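Local coordinates for protein putative ketosteroid isomerase (Parabacteroides distasonis ATCC 8503, PDB 3KE7) that is of unknown function but is probably a ketosteroid isomerase-like protein of the NTF2 clan, with bicine bound in its pocket in this crystal, at residues L69-V81 with V90-K102. Numbering follows the deposited sequence.
With BCN (bicine), chain F.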
loop_
_atom_site.group_PDB
_atom_site.type_symbol
_atom_site.label_atom_id
_atom_site.label_comp_id
_atom_site.label_asym_id
_atom_site.label_seq_id
_atom_site.Cartn_x
_atom_site.Cartn_y
_atom_site.Cartn_z
ATOM N N LEU B 69 5.611 11.338 -19.046
ATOM C CA LEU B 69 4.788 11.802 -17.919
ATOM C C LEU B 69 4.881 13.314 -17.883
ATOM O O LEU B 69 5.869 13.892 -18.352
ATOM C CB LEU B 69 5.277 11.207 -16.573
ATOM C CG LEU B 69 5.292 9.690 -16.414
ATOM C CD1 LEU B 69 6.035 9.330 -15.110
ATOM C CD2 LEU B 69 3.921 9.079 -16.425
ATOM N N PRO B 70 3.856 13.971 -17.330
ATOM C CA PRO B 70 2.662 13.413 -16.764
ATOM C C PRO B 70 1.785 12.893 -17.893
ATOM O O PRO B 70 1.950 13.330 -19.069
ATOM C CB PRO B 70 2.009 14.611 -16.028
ATOM C CG PRO B 70 2.531 15.822 -16.710
ATOM C CD PRO B 70 3.887 15.450 -17.255
ATOM N N PRO B 71 0.889 11.946 -17.574
ATOM C CA PRO B 71 -0.016 11.394 -18.575
ATOM C C PRO B 71 -1.249 12.265 -18.794
ATOM O O PRO B 71 -1.904 12.121 -19.807
ATOM C CB PRO B 71 -0.409 10.041 -17.973
ATOM C CG PRO B 71 -0.367 10.284 -16.516
ATOM C CD PRO B 71 0.790 11.235 -16.292
ATOM N N ALA B 72 -1.562 13.141 -17.828
ATOM C CA ALA B 72 -2.770 13.962 -17.887
ATOM C C ALA B 72 -2.590 15.367 -17.298
ATOM O O ALA B 72 -2.023 15.558 -16.197
ATOM C CB ALA B 72 -3.924 13.247 -17.139
ATOM N N ASP B 73 -3.105 16.348 -18.028
ATOM C CA ASP B 73 -3.201 17.694 -17.512
ATOM C C ASP B 73 -4.207 17.744 -16.422
ATOM O O ASP B 73 -4.009 18.447 -15.450
ATOM C CB ASP B 73 -3.642 18.699 -18.585
ATOM C CG ASP B 73 -2.495 19.386 -19.252
ATOM O OD1 ASP B 73 -1.447 19.577 -18.597
ATOM O OD2 ASP B 73 -2.645 19.759 -20.436
ATOM N N HIS B 74 -5.327 17.036 -16.579
ATOM C CA HIS B 74 -6.344 17.079 -15.536
ATOM C C HIS B 74 -6.644 15.727 -14.874
ATOM O O HIS B 74 -6.618 14.664 -15.510
ATOM C CB HIS B 74 -7.619 17.727 -16.030
ATOM C CG HIS B 74 -8.597 18.002 -14.932
ATOM N ND1 HIS B 74 -8.268 18.743 -13.818
ATOM C CD2 HIS B 74 -9.880 17.619 -14.764
ATOM C CE1 HIS B 74 -9.312 18.805 -13.011
ATOM N NE2 HIS B 74 -10.302 18.128 -13.560
ATOM N N PHE B 75 -6.909 15.813 -13.576
ATOM C CA PHE B 75 -7.188 14.660 -12.736
ATOM C C PHE B 75 -7.892 15.131 -11.493
ATOM O O PHE B 75 -7.736 16.265 -11.098
ATOM C CB PHE B 75 -5.887 13.907 -12.381
ATOM C CG PHE B 75 -4.838 14.744 -11.638
ATOM C CD1 PHE B 75 -4.976 15.036 -10.284
ATOM C CD2 PHE B 75 -3.683 15.188 -12.296
ATOM C CE1 PHE B 75 -3.976 15.775 -9.591
ATOM C CE2 PHE B 75 -2.708 15.933 -11.621
ATOM C CZ PHE B 75 -2.857 16.219 -10.258
ATOM N N ASP B 76 -8.705 14.242 -10.892
ATOM C CA ASP B 76 -9.439 14.505 -9.656
ATOM C C ASP B 76 -8.983 13.475 -8.603
ATOM O O ASP B 76 -9.145 12.260 -8.832
ATOM C CB ASP B 76 -10.954 14.292 -9.827
ATOM C CG ASP B 76 -11.596 15.244 -10.830
ATOM O OD1 ASP B 76 -11.196 16.431 -10.906
ATOM O OD2 ASP B 76 -12.539 14.797 -11.521
HETATM N N MSE B 77 -8.502 13.955 -7.449
HETATM C CA MSE B 77 -8.108 13.083 -6.331
HETATM C C MSE B 77 -9.294 12.900 -5.385
HETATM O O MSE B 77 -9.751 13.841 -4.728
HETATM C CB MSE B 77 -6.869 13.623 -5.604
HETATM C CG MSE B 77 -6.464 12.791 -4.379
HETATM SE SE MSE B 77 -4.783 13.422 -3.582
HETATM C CE MSE B 77 -3.506 12.960 -5.003
ATOM N N ILE B 78 -9.741 11.645 -5.242
ATOM C CA ILE B 78 -10.961 11.313 -4.579
ATOM C C ILE B 78 -10.752 10.772 -3.172
ATOM O O ILE B 78 -10.021 9.782 -3.006
ATOM C CB ILE B 78 -11.692 10.259 -5.449
ATOM C CG1 ILE B 78 -12.034 10.866 -6.827
ATOM C CG2 ILE B 78 -12.926 9.745 -4.762
ATOM C CD1 ILE B 78 -12.339 9.845 -7.915
ATOM N N ARG B 79 -11.303 11.475 -2.172
ATOM C CA ARG B 79 -11.253 11.110 -0.731
ATOM C C ARG B 79 -9.847 10.718 -0.234
ATOM O O ARG B 79 -9.649 9.707 0.351
ATOM C CB ARG B 79 -12.241 9.995 -0.407
ATOM C CG ARG B 79 -13.701 10.257 -0.869
ATOM C CD ARG B 79 -14.735 9.420 -0.064
ATOM N NE ARG B 79 -14.317 8.023 0.137
ATOM C CZ ARG B 79 -14.516 7.022 -0.718
ATOM N NH1 ARG B 79 -15.145 7.216 -1.848
ATOM N NH2 ARG B 79 -14.036 5.816 -0.445
ATOM N N PRO B 80 -8.866 11.580 -0.463
ATOM C CA PRO B 80 -7.576 11.208 0.059
ATOM C C PRO B 80 -7.582 11.103 1.585
ATOM O O PRO B 80 -8.164 12.001 2.293
ATOM C CB PRO B 80 -6.677 12.370 -0.381
ATOM C CG PRO B 80 -7.587 13.564 -0.574
ATOM C CD PRO B 80 -8.888 12.915 -1.093
ATOM N N VAL B 81 -6.947 10.052 2.098
ATOM C CA VAL B 81 -6.811 9.803 3.492
ATOM C C VAL B 81 -5.331 9.639 3.804
ATOM O O VAL B 81 -4.599 8.946 3.059
ATOM C CB VAL B 81 -7.555 8.516 3.880
ATOM C CG1 VAL B 81 -7.228 8.081 5.324
ATOM C CG2 VAL B 81 -9.098 8.669 3.676
ATOM N N VAL B 90 0.744 7.140 5.556
ATOM C CA VAL B 90 0.135 6.294 4.517
ATOM C C VAL B 90 -0.941 7.110 3.830
ATOM O O VAL B 90 -1.923 7.489 4.481
ATOM C CB VAL B 90 -0.497 5.004 5.104
ATOM C CG1 VAL B 90 -1.036 4.076 3.967
ATOM C CG2 VAL B 90 0.549 4.239 5.924
ATOM N N LEU B 91 -0.734 7.421 2.550
ATOM C CA LEU B 91 -1.701 8.170 1.734
ATOM C C LEU B 91 -2.446 7.219 0.830
ATOM O O LEU B 91 -1.846 6.478 0.043
ATOM C CB LEU B 91 -0.979 9.233 0.912
ATOM C CG LEU B 91 -1.810 9.894 -0.180
ATOM C CD1 LEU B 91 -3.001 10.705 0.401
ATOM C CD2 LEU B 91 -0.900 10.769 -1.070
ATOM N N THR B 92 -3.747 7.213 0.948
ATOM C CA THR B 92 -4.591 6.389 0.075
ATOM C C THR B 92 -5.603 7.293 -0.621
ATOM O O THR B 92 -6.142 8.250 -0.029
ATOM C CB THR B 92 -5.321 5.260 0.829
ATOM O OG1 THR B 92 -6.011 5.817 1.939
ATOM C CG2 THR B 92 -4.305 4.222 1.354
ATOM N N PHE B 93 -5.887 7.007 -1.888
ATOM C CA PHE B 93 -6.835 7.792 -2.631
ATOM C C PHE B 93 -7.257 7.041 -3.898
ATOM O O PHE B 93 -6.606 6.054 -4.308
ATOM C CB PHE B 93 -6.257 9.181 -2.993
ATOM C CG PHE B 93 -4.976 9.169 -3.824
ATOM C CD1 PHE B 93 -3.747 9.073 -3.203
ATOM C CD2 PHE B 93 -5.010 9.336 -5.211
ATOM C CE1 PHE B 93 -2.567 9.070 -3.949
ATOM C CE2 PHE B 93 -3.842 9.362 -5.962
ATOM C CZ PHE B 93 -2.614 9.199 -5.305
ATOM N N ASN B 94 -8.311 7.567 -4.513
ATOM C CA ASN B 94 -8.672 7.217 -5.848
ATOM C C ASN B 94 -8.353 8.412 -6.728
ATOM O O ASN B 94 -8.320 9.557 -6.225
ATOM C CB ASN B 94 -10.144 6.789 -5.910
ATOM C CG ASN B 94 -10.335 5.417 -5.342
ATOM O OD1 ASN B 94 -10.657 5.254 -4.169
ATOM N ND2 ASN B 94 -9.974 4.409 -6.144
ATOM N N LEU B 95 -8.104 8.166 -7.994
ATOM C CA LEU B 95 -7.741 9.238 -8.901
ATOM C C LEU B 95 -8.401 9.052 -10.232
ATOM O O LEU B 95 -8.232 8.027 -10.852
ATOM C CB LEU B 95 -6.228 9.255 -9.119
ATOM C CG LEU B 95 -5.632 10.490 -9.876
ATOM C CD1 LEU B 95 -5.615 11.659 -8.952
ATOM C CD2 LEU B 95 -4.207 10.187 -10.349
ATOM N N ASP B 96 -9.177 10.043 -10.676
ATOM C CA ASP B 96 -9.688 10.043 -12.062
ATOM C C ASP B 96 -8.692 10.895 -12.945
ATOM O O ASP B 96 -8.536 12.043 -12.691
ATOM C CB ASP B 96 -11.097 10.632 -12.119
ATOM C CG ASP B 96 -12.169 9.723 -11.526
ATOM O OD1 ASP B 96 -11.920 8.536 -11.226
ATOM O OD2 ASP B 96 -13.286 10.247 -11.338
ATOM N N SER B 97 -7.996 10.240 -13.870
ATOM C CA SER B 97 -6.984 10.838 -14.755
ATOM C C SER B 97 -7.591 11.004 -16.136
ATOM O O SER B 97 -7.852 10.003 -16.815
ATOM C CB SER B 97 -5.763 9.902 -14.845
ATOM O OG SER B 97 -4.682 10.452 -15.596
ATOM N N TYR B 98 -7.713 12.248 -16.572
ATOM C CA TYR B 98 -8.308 12.575 -17.882
ATOM C C TYR B 98 -7.247 12.679 -18.985
ATOM O O TYR B 98 -6.529 13.672 -19.067
ATOM C CB TYR B 98 -9.090 13.862 -17.752
ATOM C CG TYR B 98 -10.333 13.699 -16.906
ATOM C CD1 TYR B 98 -10.279 13.766 -15.505
ATOM C CD2 TYR B 98 -11.566 13.447 -17.502
ATOM C CE1 TYR B 98 -11.408 13.599 -14.738
ATOM C CE2 TYR B 98 -12.702 13.272 -16.738
ATOM C CZ TYR B 98 -12.624 13.344 -15.363
ATOM O OH TYR B 98 -13.759 13.166 -14.618
ATOM N N LEU B 99 -7.117 11.610 -19.776
ATOM C CA LEU B 99 -6.200 11.585 -20.917
ATOM C C LEU B 99 -6.972 12.149 -22.125
ATOM O O LEU B 99 -7.837 11.454 -22.686
ATOM C CB LEU B 99 -5.706 10.149 -21.212
ATOM C CG LEU B 99 -5.083 9.325 -20.065
ATOM C CD1 LEU B 99 -4.412 8.065 -20.614
ATOM C CD2 LEU B 99 -4.080 10.136 -19.269
ATOM N N SER B 100 -6.678 13.408 -22.485
ATOM C CA SER B 100 -7.358 14.134 -23.592
ATOM C C SER B 100 -8.880 13.884 -23.585
ATOM O O SER B 100 -9.616 14.578 -22.872
ATOM C CB SER B 100 -6.734 13.798 -24.957
ATOM N N ASP B 101 -9.333 12.868 -24.335
ATOM C CA ASP B 101 -10.763 12.491 -24.390
ATOM C C ASP B 101 -11.120 11.246 -23.533
ATOM O O ASP B 101 -12.290 10.880 -23.443
ATOM C CB ASP B 101 -11.185 12.241 -25.847
ATOM N N LYS B 102 -10.122 10.608 -22.906
ATOM C CA LYS B 102 -10.357 9.386 -22.101
ATOM C C LYS B 102 -10.016 9.574 -20.623
ATOM O O LYS B 102 -9.273 10.474 -20.250
ATOM C CB LYS B 102 -9.563 8.205 -22.668
HETATM N N1 BCN F . 0.432 7.223 -13.109
HETATM C C1 BCN F . 1.098 6.051 -13.694
HETATM C C2 BCN F . 0.757 5.932 -15.191
HETATM O O21 BCN F . 1.062 4.898 -15.823
HETATM O O22 BCN F . 0.171 6.888 -15.744
HETATM C C3 BCN F . 1.268 7.834 -12.061
HETATM C C4 BCN F . 2.328 8.745 -12.681
HETATM O O4 BCN F . 1.628 9.599 -13.600
HETATM C C5 BCN F . -0.828 6.779 -12.537
HETATM C C6 BCN F . -1.766 7.949 -12.389
HETATM O O6 BCN F . -1.806 8.719 -13.620
HETATM O O HOH W 1 -13.964 12.744 -12.004
HETATM O O HOH W 2 -10.955 7.187 -2.303
#
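With CG anti to the backbone N (chi1 177°) and a bend at chi3, the M77 chain reaches over the ring of F93. F93 CG lies between its own backbone N and carbonyl carbon (chi1 59°), and one ring face is turned to M77. The methyl M77 CE sits 3.8 Å from the F93 ring centroid, over that face, as a CH-pi contact. The selenium of this selenomethionine lies over the ring too, a Met-aromatic contact. A serine in place of F93 would probably leave the M77 methyl without its aromatic seat and open a gap beside it. On the sheet face that carries F75, M77, L95 and S97, F75 CD1 meets L95 CD1 at 3.7 Å. L95 CD2 and S97 OG line the bicine pocket with P71, whose CD is 3.3 Å from bicine O4. On the face with D76, D96 and Y98, one water donates hydrogen bonds to D76 OD2 and D96 OD2 and accepts one from Y98 OH, which probably eases repulsion between the carboxylates. D96 OD1 makes a salt bridge to K105. Antiparallel backbone bonds join the strands, I78 N to N94 O being 2.7 Å, and a beta bulge shifts the register between I78 and V81. The hairpin lies at one edge of the sheet within this chain: strand 88-99 lies between outermost 74-85 and 102-114, and L27 of helix 15-28 packs on F75 and M77.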